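Local coordinates for protein probable alginate O-acetylase AlgJ (Pseudomonas putida, PDB 4O8V) that probably adds acetyl groups to the mannuronate residues of alginate, working with partner proteins at the periplasmic face of the inner membrane, at residues 102-113 / 126-135; 114-125 / 181-189. All coordinates share one frame; numbering follows the deposited sequence.

Interaction 1: residues 102-113 / 126-135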
loop_
_atom_site.group_PDB
_atom_site.type_symbol
_atom_site.label_atom_id
_atom_site.label_comp_id
_atom_site.label_asym_id
_atom_site.label_seq_id
_atom_site.Cartn_x
_atom_site.Cartn_y
_atom_site.Cartn_z
ATOM N N LEU A 102 0.496 -9.877 -4.326
ATOM C CA LEU A 102 0.510 -8.802 -5.322
ATOM C C LEU A 102 1.802 -8.797 -6.146
ATOM O O LEU A 102 1.855 -8.245 -7.255
ATOM C CB LEU A 102 0.336 -7.444 -4.659
ATOM C CG LEU A 102 -0.954 -7.242 -3.862
ATOM C CD1 LEU A 102 -0.942 -5.822 -3.317
ATOM C CD2 LEU A 102 -2.178 -7.483 -4.743
HETATM N N MSE A 103 2.853 -9.393 -5.597
HETATM C CA MSE A 103 4.142 -9.413 -6.288
HETATM C C MSE A 103 4.086 -10.167 -7.632
HETATM O O MSE A 103 4.538 -9.641 -8.648
HETATM C CB MSE A 103 5.203 -10.034 -5.382
HETATM C CG MSE A 103 6.422 -10.540 -6.094
HETATM SE SE MSE A 103 7.721 -9.122 -6.059
ATOM N N ALA A 104 3.537 -11.384 -7.653
ATOM C CA ALA A 104 3.517 -12.145 -8.912
ATOM C C ALA A 104 2.753 -11.402 -10.032
ATOM O O ALA A 104 3.286 -11.260 -11.135
ATOM C CB ALA A 104 2.941 -13.542 -8.697
ATOM N N PRO A 105 1.530 -10.897 -9.761
ATOM C CA PRO A 105 0.932 -10.175 -10.889
ATOM C C PRO A 105 1.648 -8.873 -11.257
ATOM O O PRO A 105 1.731 -8.584 -12.459
ATOM C CB PRO A 105 -0.511 -9.907 -10.420
ATOM C CG PRO A 105 -0.495 -10.081 -8.926
ATOM C CD PRO A 105 0.575 -11.092 -8.652
HETATM N N MSE A 106 2.159 -8.100 -10.296
HETATM C CA MSE A 106 2.877 -6.880 -10.689
HETATM C C MSE A 106 4.118 -7.212 -11.526
HETATM O O MSE A 106 4.422 -6.528 -12.504
HETATM C CB MSE A 106 3.249 -6.052 -9.464
HETATM C CG MSE A 106 2.002 -5.469 -8.851
HETATM SE SE MSE A 106 2.368 -4.353 -7.285
HETATM C CE MSE A 106 2.940 -2.695 -8.223
ATOM N N GLU A 107 4.823 -8.270 -11.146
ATOM C CA GLU A 107 5.987 -8.710 -11.910
ATOM C C GLU A 107 5.614 -9.125 -13.326
ATOM O O GLU A 107 6.316 -8.787 -14.292
ATOM C CB GLU A 107 6.680 -9.862 -11.194
ATOM C CG GLU A 107 8.010 -9.478 -10.583
ATOM C CD GLU A 107 8.920 -10.674 -10.411
ATOM O OE1 GLU A 107 8.394 -11.794 -10.214
ATOM O OE2 GLU A 107 10.157 -10.499 -10.486
ATOM N N GLN A 108 4.531 -9.889 -13.449
ATOM C CA GLN A 108 4.014 -10.296 -14.756
ATOM C C GLN A 108 3.785 -9.047 -15.607
ATOM O O GLN A 108 4.125 -9.005 -16.796
ATOM C CB GLN A 108 2.714 -11.106 -14.595
ATOM C CG GLN A 108 2.098 -11.652 -15.891
ATOM C CD GLN A 108 0.789 -12.420 -15.654
ATOM O OE1 GLN A 108 -0.085 -11.976 -14.904
ATOM N NE2 GLN A 108 0.664 -13.581 -16.288
ATOM N N ALA A 109 3.253 -8.008 -14.969
ATOM C CA ALA A 109 2.820 -6.801 -15.678
ATOM C C ALA A 109 3.964 -5.874 -16.151
ATOM O O ALA A 109 3.730 -4.958 -16.943
ATOM C CB ALA A 109 1.848 -5.996 -14.781
ATOM N N LYS A 110 5.189 -6.104 -15.694
ATOM C CA LYS A 110 6.327 -5.291 -16.164
ATOM C C LYS A 110 6.516 -5.317 -17.695
ATOM O O LYS A 110 7.062 -4.370 -18.283
ATOM C CB LYS A 110 7.632 -5.745 -15.490
ATOM C CG LYS A 110 7.678 -5.492 -13.988
ATOM C CD LYS A 110 8.869 -6.173 -13.347
ATOM C CE LYS A 110 10.190 -5.564 -13.789
ATOM N NZ LYS A 110 11.363 -6.292 -13.230
ATOM N N ALA A 111 6.079 -6.388 -18.336
ATOM C CA ALA A 111 6.221 -6.486 -19.792
ATOM C C ALA A 111 5.386 -5.430 -20.520
ATOM O O ALA A 111 5.725 -5.018 -21.637
ATOM C CB ALA A 111 5.851 -7.868 -20.261
ATOM N N ARG A 112 4.302 -4.985 -19.881
ATOM C CA ARG A 112 3.398 -4.007 -20.477
ATOM C C ARG A 112 3.916 -2.569 -20.375
ATOM O O ARG A 112 3.573 -1.715 -21.198
ATOM C CB ARG A 112 2.002 -4.096 -19.803
ATOM C CG ARG A 112 1.304 -5.444 -19.976
ATOM C CD ARG A 112 0.237 -5.635 -18.896
ATOM N NE ARG A 112 -0.780 -4.591 -18.934
ATOM C CZ ARG A 112 -1.755 -4.463 -18.035
ATOM N NH1 ARG A 112 -1.834 -5.318 -17.023
ATOM N NH2 ARG A 112 -2.651 -3.486 -18.147
ATOM N N GLY A 113 4.726 -2.299 -19.356
ATOM C CA GLY A 113 5.207 -0.961 -19.088
ATOM C C GLY A 113 5.591 -0.858 -17.624
ATOM O O GLY A 113 5.638 -1.871 -16.928
HETATM N N MSE A 126 -1.114 2.113 -13.924
HETATM C CA MSE A 126 -1.243 0.748 -14.403
HETATM C C MSE A 126 -0.850 -0.265 -13.325
HETATM O O MSE A 126 -1.497 -1.313 -13.190
HETATM C CB MSE A 126 -0.405 0.536 -15.671
HETATM C CG MSE A 126 -0.630 -0.808 -16.319
HETATM SE SE MSE A 126 0.695 -2.162 -15.775
HETATM C CE MSE A 126 2.224 -1.568 -16.852
ATOM N N GLY A 127 0.192 0.049 -12.552
ATOM C CA GLY A 127 0.637 -0.838 -11.494
ATOM C C GLY A 127 -0.429 -1.004 -10.417
ATOM O O GLY A 127 -0.699 -2.107 -9.925
ATOM N N ALA A 128 -1.039 0.109 -10.042
ATOM C CA ALA A 128 -2.086 0.072 -9.019
ATOM C C ALA A 128 -3.314 -0.699 -9.534
ATOM O O ALA A 128 -4.007 -1.380 -8.795
ATOM C CB ALA A 128 -2.456 1.495 -8.590
ATOM N N GLU A 129 -3.555 -0.624 -10.831
ATOM C CA GLU A 129 -4.708 -1.280 -11.410
ATOM C C GLU A 129 -4.508 -2.803 -11.392
ATOM O O GLU A 129 -5.448 -3.557 -11.118
ATOM C CB GLU A 129 -4.933 -0.751 -12.834
ATOM C CG GLU A 129 -6.078 -1.406 -13.584
ATOM C CD GLU A 129 -6.172 -0.894 -15.004
ATOM O OE1 GLU A 129 -5.386 -1.351 -15.862
ATOM O OE2 GLU A 129 -7.011 -0.006 -15.252
ATOM N N VAL A 130 -3.292 -3.250 -11.704
ATOM C CA VAL A 130 -2.932 -4.658 -11.593
ATOM C C VAL A 130 -3.156 -5.167 -10.164
ATOM O O VAL A 130 -3.767 -6.235 -9.963
ATOM C CB VAL A 130 -1.465 -4.887 -12.025
ATOM C CG1 VAL A 130 -1.016 -6.302 -11.688
ATOM C CG2 VAL A 130 -1.331 -4.616 -13.512
ATOM N N ALA A 131 -2.714 -4.383 -9.180
ATOM C CA ALA A 131 -2.915 -4.738 -7.766
ATOM C C ALA A 131 -4.408 -4.816 -7.445
ATOM O O ALA A 131 -4.880 -5.797 -6.843
ATOM C CB ALA A 131 -2.202 -3.733 -6.840
ATOM N N ALA A 132 -5.176 -3.815 -7.860
ATOM C CA ALA A 132 -6.630 -3.853 -7.634
ATOM C C ALA A 132 -7.282 -5.072 -8.273
ATOM O O ALA A 132 -8.202 -5.672 -7.696
ATOM C CB ALA A 132 -7.293 -2.583 -8.156
ATOM N N GLN A 133 -6.837 -5.452 -9.466
ATOM C CA GLN A 133 -7.430 -6.609 -10.095
ATOM C C GLN A 133 -7.110 -7.898 -9.336
ATOM O O GLN A 133 -7.977 -8.785 -9.235
ATOM C CB GLN A 133 -6.992 -6.727 -11.569
ATOM C CG GLN A 133 -7.829 -5.844 -12.470
ATOM C CD GLN A 133 -7.218 -5.614 -13.834
ATOM O OE1 GLN A 133 -6.014 -5.790 -14.030
ATOM N NE2 GLN A 133 -8.044 -5.194 -14.783
ATOM N N ALA A 134 -5.876 -8.028 -8.857
ATOM C CA ALA A 134 -5.494 -9.199 -8.075
ATOM C C ALA A 134 -6.333 -9.265 -6.799
ATOM O O ALA A 134 -6.780 -10.335 -6.399
ATOM C CB ALA A 134 -4.003 -9.168 -7.713
ATOM N N LEU A 135 -6.502 -8.123 -6.149
ATOM C CA LEU A 135 -7.281 -8.096 -4.919
ATOM C C LEU A 135 -8.750 -8.459 -5.206
ATOM O O LEU A 135 -9.364 -9.244 -4.475
ATOM C CB LEU A 135 -7.147 -6.720 -4.236
ATOM C CG LEU A 135 -5.769 -6.385 -3.674
ATOM C CD1 LEU A 135 -5.649 -4.881 -3.346
ATOM C CD2 LEU A 135 -5.508 -7.229 -2.423
#
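A chi1 of 170° sets V130 CG1 opposite its own backbone N and spreads the two methyls to different places on 102-113: CG1 lies 3.7 Å from P105 O, and CG2 lies 3.7 Å from A109 CB. In M126, one turn earlier on the same helix, bends at chi2 and chi3 carry CE round to G113, 3.4 Å from its O, while SE rests near A109 CB. The selenium also sits over the centre of one face of the R112 guanidinium, 4.0 Å above its plane. At the edge of that group is E129, but R112 NH2 stays 4.2 Å from E129 OE1, too far for a salt bridge; the carboxylate instead meets the opposite charge of R189, though the modelled approach is implausibly short and the pairing doubtful in detail. R112 NH1 passes V130 CG2 at 3.6 Å.

Further along, P105 CG meets A134 CB at 3.8 Å, and L102 CD2 reaches in among A131, A134 and L135. Helices 103-109 and 126-135 run roughly antiparallel, their axes 9.1 Å apart at closest approach and at 139° to each other. With an alanine in place of V130, the methyls facing P105 and A109 would be gone, which is likely to leave a gap between the two helices and the R112 guanidinium less fixed. W123 and helix 227-235 meet other faces of 126-135. The join between the helices is therefore essentially apolar, methyl, ring and selenium groups packing on each other and on backbone carbonyls, with charge confined to the R112 end.

Interaction 2: residues 114-125 / 181-189; sequences QVFLRTDTHWTP and PAPDNLQKR
Where CA atoms come nearest, R118 lies 6.3 Å from D184 and P125 7.3 Å from R189, with the irregular loop 114-125 lying along strand 184-189 and the turn leading into it. The buried D184 carboxylate turns both oxygens onto the loop backbone: OD1 takes R118 N at 2.7 Å and OD2 takes T119 N at 2.8 Å, each through its syn lone pair. OD2 also binds T119 OG1 at 2.7 Å, met nearly along the C-O bond, so three bonds fix the carboxylate's rotation. L117 CD2 packs against D184 CG. R118 puts its guanidinium at the strand's approach by a bend at chi3 (44°), and NH1 and NH2 both hold A182 O end-on, each at 2.9 Å; the NH1 bond lies closer to the carbonyl plane, whereas NH2 sits well above it. A weak bond joins NH2 to P183 O, and NH1 has a further partner in Q17 O.

This loop carries D120 and H122, which probably belong to the active site of an SGNH hydrolase-like fold. D120 OD1 receives both H122 ND1, on its syn lone pair, and H122 N, on its anti lone pair; the second bond closes an Asx turn. On its other side H122 NE2 bonds S218 OG, consistent with a Ser-His-Asp triad. D184 thus acts just beside D120, holding the residues that precede it.

At the far end P125 CG and CD lie against L186 CD1, and P125 CB lies 3.9 Å from R189 NE, the guanidinium having a doubtful partner in E129. T124 OG1 accepts from G127 N as the N-cap of the following helix.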
loop_
_atom_site.group_PDB
_atom_site.type_symbol
_atom_site.label_atom_id
_atom_site.label_comp_id
_atom_site.label_asym_id
_atom_site.label_seq_id
_atom_site.Cartn_x
_atom_site.Cartn_y
_atom_site.Cartn_z
ATOM N N GLN A 114 5.887 0.354 -17.167
ATOM C CA GLN A 114 6.311 0.558 -15.791
ATOM C C GLN A 114 5.151 0.287 -14.828
ATOM O O GLN A 114 4.059 0.844 -14.998
ATOM C CB GLN A 114 6.833 1.976 -15.590
ATOM C CG GLN A 114 8.208 2.169 -16.242
ATOM C CD GLN A 114 8.794 3.541 -15.994
ATOM O OE1 GLN A 114 9.385 4.132 -16.890
ATOM N NE2 GLN A 114 8.682 4.035 -14.757
ATOM N N VAL A 115 5.410 -0.539 -13.817
ATOM C CA VAL A 115 4.418 -0.774 -12.769
ATOM C C VAL A 115 4.755 0.066 -11.525
ATOM O O VAL A 115 3.913 0.242 -10.655
ATOM C CB VAL A 115 4.293 -2.292 -12.432
ATOM C CG1 VAL A 115 3.871 -3.109 -13.695
ATOM C CG2 VAL A 115 5.555 -2.861 -11.823
ATOM N N PHE A 116 5.976 0.609 -11.468
ATOM C CA PHE A 116 6.334 1.706 -10.551
ATOM C C PHE A 116 6.938 2.852 -11.357
ATOM O O PHE A 116 7.495 2.626 -12.447
ATOM C CB PHE A 116 7.375 1.289 -9.490
ATOM C CG PHE A 116 6.825 0.440 -8.373
ATOM C CD1 PHE A 116 6.645 -0.924 -8.557
ATOM C CD2 PHE A 116 6.561 0.999 -7.126
ATOM C CE1 PHE A 116 6.165 -1.714 -7.545
ATOM C CE2 PHE A 116 6.082 0.215 -6.098
ATOM C CZ PHE A 116 5.880 -1.143 -6.305
ATOM N N LEU A 117 6.854 4.064 -10.817
ATOM C CA LEU A 117 7.507 5.234 -11.420
ATOM C C LEU A 117 9.022 5.133 -11.260
ATOM O O LEU A 117 9.498 4.565 -10.285
ATOM C CB LEU A 117 7.001 6.528 -10.766
ATOM C CG LEU A 117 5.528 6.883 -11.010
ATOM C CD1 LEU A 117 5.052 7.827 -9.939
ATOM C CD2 LEU A 117 5.365 7.529 -12.333
ATOM N N ARG A 118 9.773 5.682 -12.208
ATOM C CA ARG A 118 11.247 5.674 -12.125
ATOM C C ARG A 118 11.821 6.545 -10.975
ATOM O O ARG A 118 12.780 6.139 -10.305
ATOM C CB ARG A 118 11.833 6.110 -13.483
ATOM C CG ARG A 118 13.368 6.234 -13.531
ATOM C CD ARG A 118 13.870 6.480 -14.970
ATOM N NE ARG A 118 13.059 7.462 -15.674
ATOM C CZ ARG A 118 13.151 8.776 -15.505
ATOM N NH1 ARG A 118 14.046 9.282 -14.668
ATOM N NH2 ARG A 118 12.350 9.587 -16.189
ATOM N N THR A 119 11.233 7.718 -10.731
ATOM C CA THR A 119 11.798 8.670 -9.778
ATOM C C THR A 119 10.950 8.885 -8.527
ATOM O O THR A 119 11.171 9.823 -7.767
ATOM C CB THR A 119 12.021 10.029 -10.432
ATOM O OG1 THR A 119 10.757 10.647 -10.700
ATOM C CG2 THR A 119 12.810 9.864 -11.748
ATOM N N ASP A 120 9.985 8.002 -8.315
ATOM C CA ASP A 120 8.995 8.181 -7.247
ATOM C C ASP A 120 8.832 6.848 -6.511
ATOM O O ASP A 120 9.113 5.797 -7.083
ATOM C CB ASP A 120 7.679 8.667 -7.872
ATOM C CG ASP A 120 6.607 9.066 -6.840
ATOM O OD1 ASP A 120 5.928 8.164 -6.301
ATOM O OD2 ASP A 120 6.431 10.295 -6.616
ATOM N N THR A 121 8.407 6.874 -5.254
ATOM C CA THR A 121 8.224 5.635 -4.502
ATOM C C THR A 121 7.030 4.815 -4.989
ATOM O O THR A 121 6.954 3.614 -4.729
ATOM C CB THR A 121 8.007 5.901 -2.987
ATOM O OG1 THR A 121 6.813 6.667 -2.821
ATOM C CG2 THR A 121 9.198 6.642 -2.400
ATOM N N HIS A 122 6.086 5.452 -5.674
ATOM C CA HIS A 122 4.769 4.831 -5.840
ATOM C C HIS A 122 4.586 3.988 -7.096
ATOM O O HIS A 122 5.284 4.152 -8.092
ATOM C CB HIS A 122 3.683 5.908 -5.814
ATOM C CG HIS A 122 3.588 6.608 -4.492
ATOM N ND1 HIS A 122 4.109 7.865 -4.271
ATOM C CD2 HIS A 122 3.062 6.199 -3.312
ATOM C CE1 HIS A 122 3.886 8.210 -3.011
ATOM N NE2 HIS A 122 3.264 7.212 -2.404
ATOM N N TRP A 123 3.610 3.088 -7.050
ATOM C CA TRP A 123 3.174 2.443 -8.271
ATOM C C TRP A 123 2.623 3.464 -9.265
ATOM O O TRP A 123 2.122 4.529 -8.889
ATOM C CB TRP A 123 2.122 1.361 -7.983
ATOM C CG TRP A 123 1.022 1.740 -7.005
ATOM C CD1 TRP A 123 0.505 2.990 -6.746
ATOM C CD2 TRP A 123 0.272 0.818 -6.196
ATOM N NE1 TRP A 123 -0.519 2.890 -5.807
ATOM C CE2 TRP A 123 -0.674 1.571 -5.457
ATOM C CE3 TRP A 123 0.326 -0.572 -6.014
ATOM C CZ2 TRP A 123 -1.567 0.974 -4.542
ATOM C CZ3 TRP A 123 -0.571 -1.162 -5.109
ATOM C CH2 TRP A 123 -1.492 -0.378 -4.378
ATOM N N THR A 124 2.753 3.133 -10.543
ATOM C CA THR A 124 2.057 3.827 -11.614
ATOM C C THR A 124 0.575 3.490 -11.595
ATOM O O THR A 124 0.165 2.514 -10.961
ATOM C CB THR A 124 2.607 3.423 -13.009
ATOM O OG1 THR A 124 2.301 2.040 -13.249
ATOM C CG2 THR A 124 4.138 3.681 -13.111
ATOM N N PRO A 125 -0.233 4.286 -12.300
ATOM C CA PRO A 125 -1.651 3.935 -12.369
ATOM C C PRO A 125 -1.889 2.525 -12.921
ATOM O O PRO A 125 -2.779 1.825 -12.434
ATOM C CB PRO A 125 -2.218 4.991 -13.302
ATOM C CG PRO A 125 -1.306 6.159 -13.118
ATOM C CD PRO A 125 0.039 5.603 -12.907
ATOM N N PRO A 181 17.374 13.677 -12.213
ATOM C CA PRO A 181 16.880 12.748 -13.236
ATOM C C PRO A 181 15.730 13.348 -14.038
ATOM O O PRO A 181 15.043 14.250 -13.554
ATOM C CB PRO A 181 16.401 11.542 -12.420
ATOM C CG PRO A 181 16.069 12.115 -11.087
ATOM C CD PRO A 181 17.096 13.182 -10.853
ATOM N N ALA A 182 15.565 12.895 -15.277
ATOM C CA ALA A 182 14.405 13.285 -16.073
ATOM C C ALA A 182 13.115 12.988 -15.299
ATOM O O ALA A 182 13.010 11.950 -14.646
ATOM C CB ALA A 182 14.396 12.549 -17.425
ATOM N N PRO A 183 12.140 13.899 -15.358
ATOM C CA PRO A 183 10.838 13.592 -14.758
ATOM C C PRO A 183 10.222 12.337 -15.358
ATOM O O PRO A 183 10.461 12.039 -16.537
ATOM C CB PRO A 183 9.991 14.819 -15.102
ATOM C CG PRO A 183 10.966 15.893 -15.407
ATOM C CD PRO A 183 12.171 15.233 -15.979
ATOM N N ASP A 184 9.434 11.613 -14.563
ATOM C CA ASP A 184 8.559 10.575 -15.097
ATOM C C ASP A 184 7.502 11.192 -15.999
ATOM O O ASP A 184 7.323 12.406 -16.015
ATOM C CB ASP A 184 7.842 9.808 -13.966
ATOM C CG ASP A 184 8.705 8.728 -13.343
ATOM O OD1 ASP A 184 8.736 7.590 -13.875
ATOM O OD2 ASP A 184 9.324 9.002 -12.296
ATOM N N ASN A 185 6.792 10.337 -16.731
ATOM C CA ASN A 185 5.552 10.736 -17.378
ATOM C C ASN A 185 4.412 10.090 -16.621
ATOM O O ASN A 185 4.560 8.969 -16.127
ATOM C CB ASN A 185 5.532 10.324 -18.848
ATOM C CG ASN A 185 6.297 11.291 -19.732
ATOM O OD1 ASN A 185 6.399 12.484 -19.432
ATOM N ND2 ASN A 185 6.826 10.786 -20.840
ATOM N N LEU A 186 3.300 10.809 -16.504
ATOM C CA LEU A 186 2.150 10.322 -15.748
ATOM C C LEU A 186 0.847 10.493 -16.508
ATOM O O LEU A 186 0.489 11.597 -16.928
ATOM C CB LEU A 186 2.067 11.050 -14.386
ATOM C CG LEU A 186 0.780 10.708 -13.614
ATOM C CD1 LEU A 186 0.799 9.229 -13.177
ATOM C CD2 LEU A 186 0.604 11.671 -12.405
ATOM N N GLN A 187 0.127 9.384 -16.696
ATOM C CA GLN A 187 -1.160 9.432 -17.368
ATOM C C GLN A 187 -2.278 9.670 -16.349
ATOM O O GLN A 187 -2.367 8.982 -15.341
ATOM C CB GLN A 187 -1.440 8.136 -18.133
ATOM C CG GLN A 187 -2.719 8.206 -18.935
ATOM C CD GLN A 187 -3.032 6.917 -19.668
ATOM O OE1 GLN A 187 -3.206 5.861 -19.053
ATOM N NE2 GLN A 187 -3.119 7.001 -20.986
ATOM N N LYS A 188 -3.101 10.673 -16.601
ATOM C CA LYS A 188 -4.262 10.911 -15.758
ATOM C C LYS A 188 -5.269 9.781 -15.962
ATOM O O LYS A 188 -5.574 9.426 -17.095
ATOM C CB LYS A 188 -4.916 12.262 -16.098
ATOM C CG LYS A 188 -6.043 12.640 -15.142
ATOM C CD LYS A 188 -6.811 13.858 -15.632
ATOM C CE LYS A 188 -8.025 14.127 -14.762
ATOM N NZ LYS A 188 -7.684 14.075 -13.312
ATOM N N ARG A 189 -5.799 9.213 -14.883
ATOM C CA ARG A 189 -6.874 8.229 -15.036
ATOM C C ARG A 189 -7.914 8.405 -13.952
ATOM O O ARG A 189 -7.585 8.421 -12.760
ATOM C CB ARG A 189 -6.316 6.802 -15.029
ATOM C CG ARG A 189 -5.980 6.295 -16.436
ATOM C CD ARG A 189 -4.961 5.162 -16.424
ATOM N NE ARG A 189 -5.330 4.098 -15.498
ATOM C CZ ARG A 189 -6.100 3.058 -15.799
ATOM N NH1 ARG A 189 -6.611 2.917 -17.021
ATOM N NH2 ARG A 189 -6.361 2.152 -14.865
#

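Overall arrangement
Along the chain the segments alternate: 102-113 runs straight into loop 114-125, which leads directly into helix 126-135, and strand segment 181-189 follows much later. The centres of interactions 1 and 2 are about 14 Å apart, and they touch. One meeting place is at E129 of the helix and R189 of the strand; at others F116 and W123 of the loop pack against M106 and A131. Interaction 1 thus pairs the helices at the two ends of the loop, and interaction 2 braces the loop from the two-stranded antiparallel sheet. Between them they frame the segment that carries D120 and H122, probably helping to place these residues near S218.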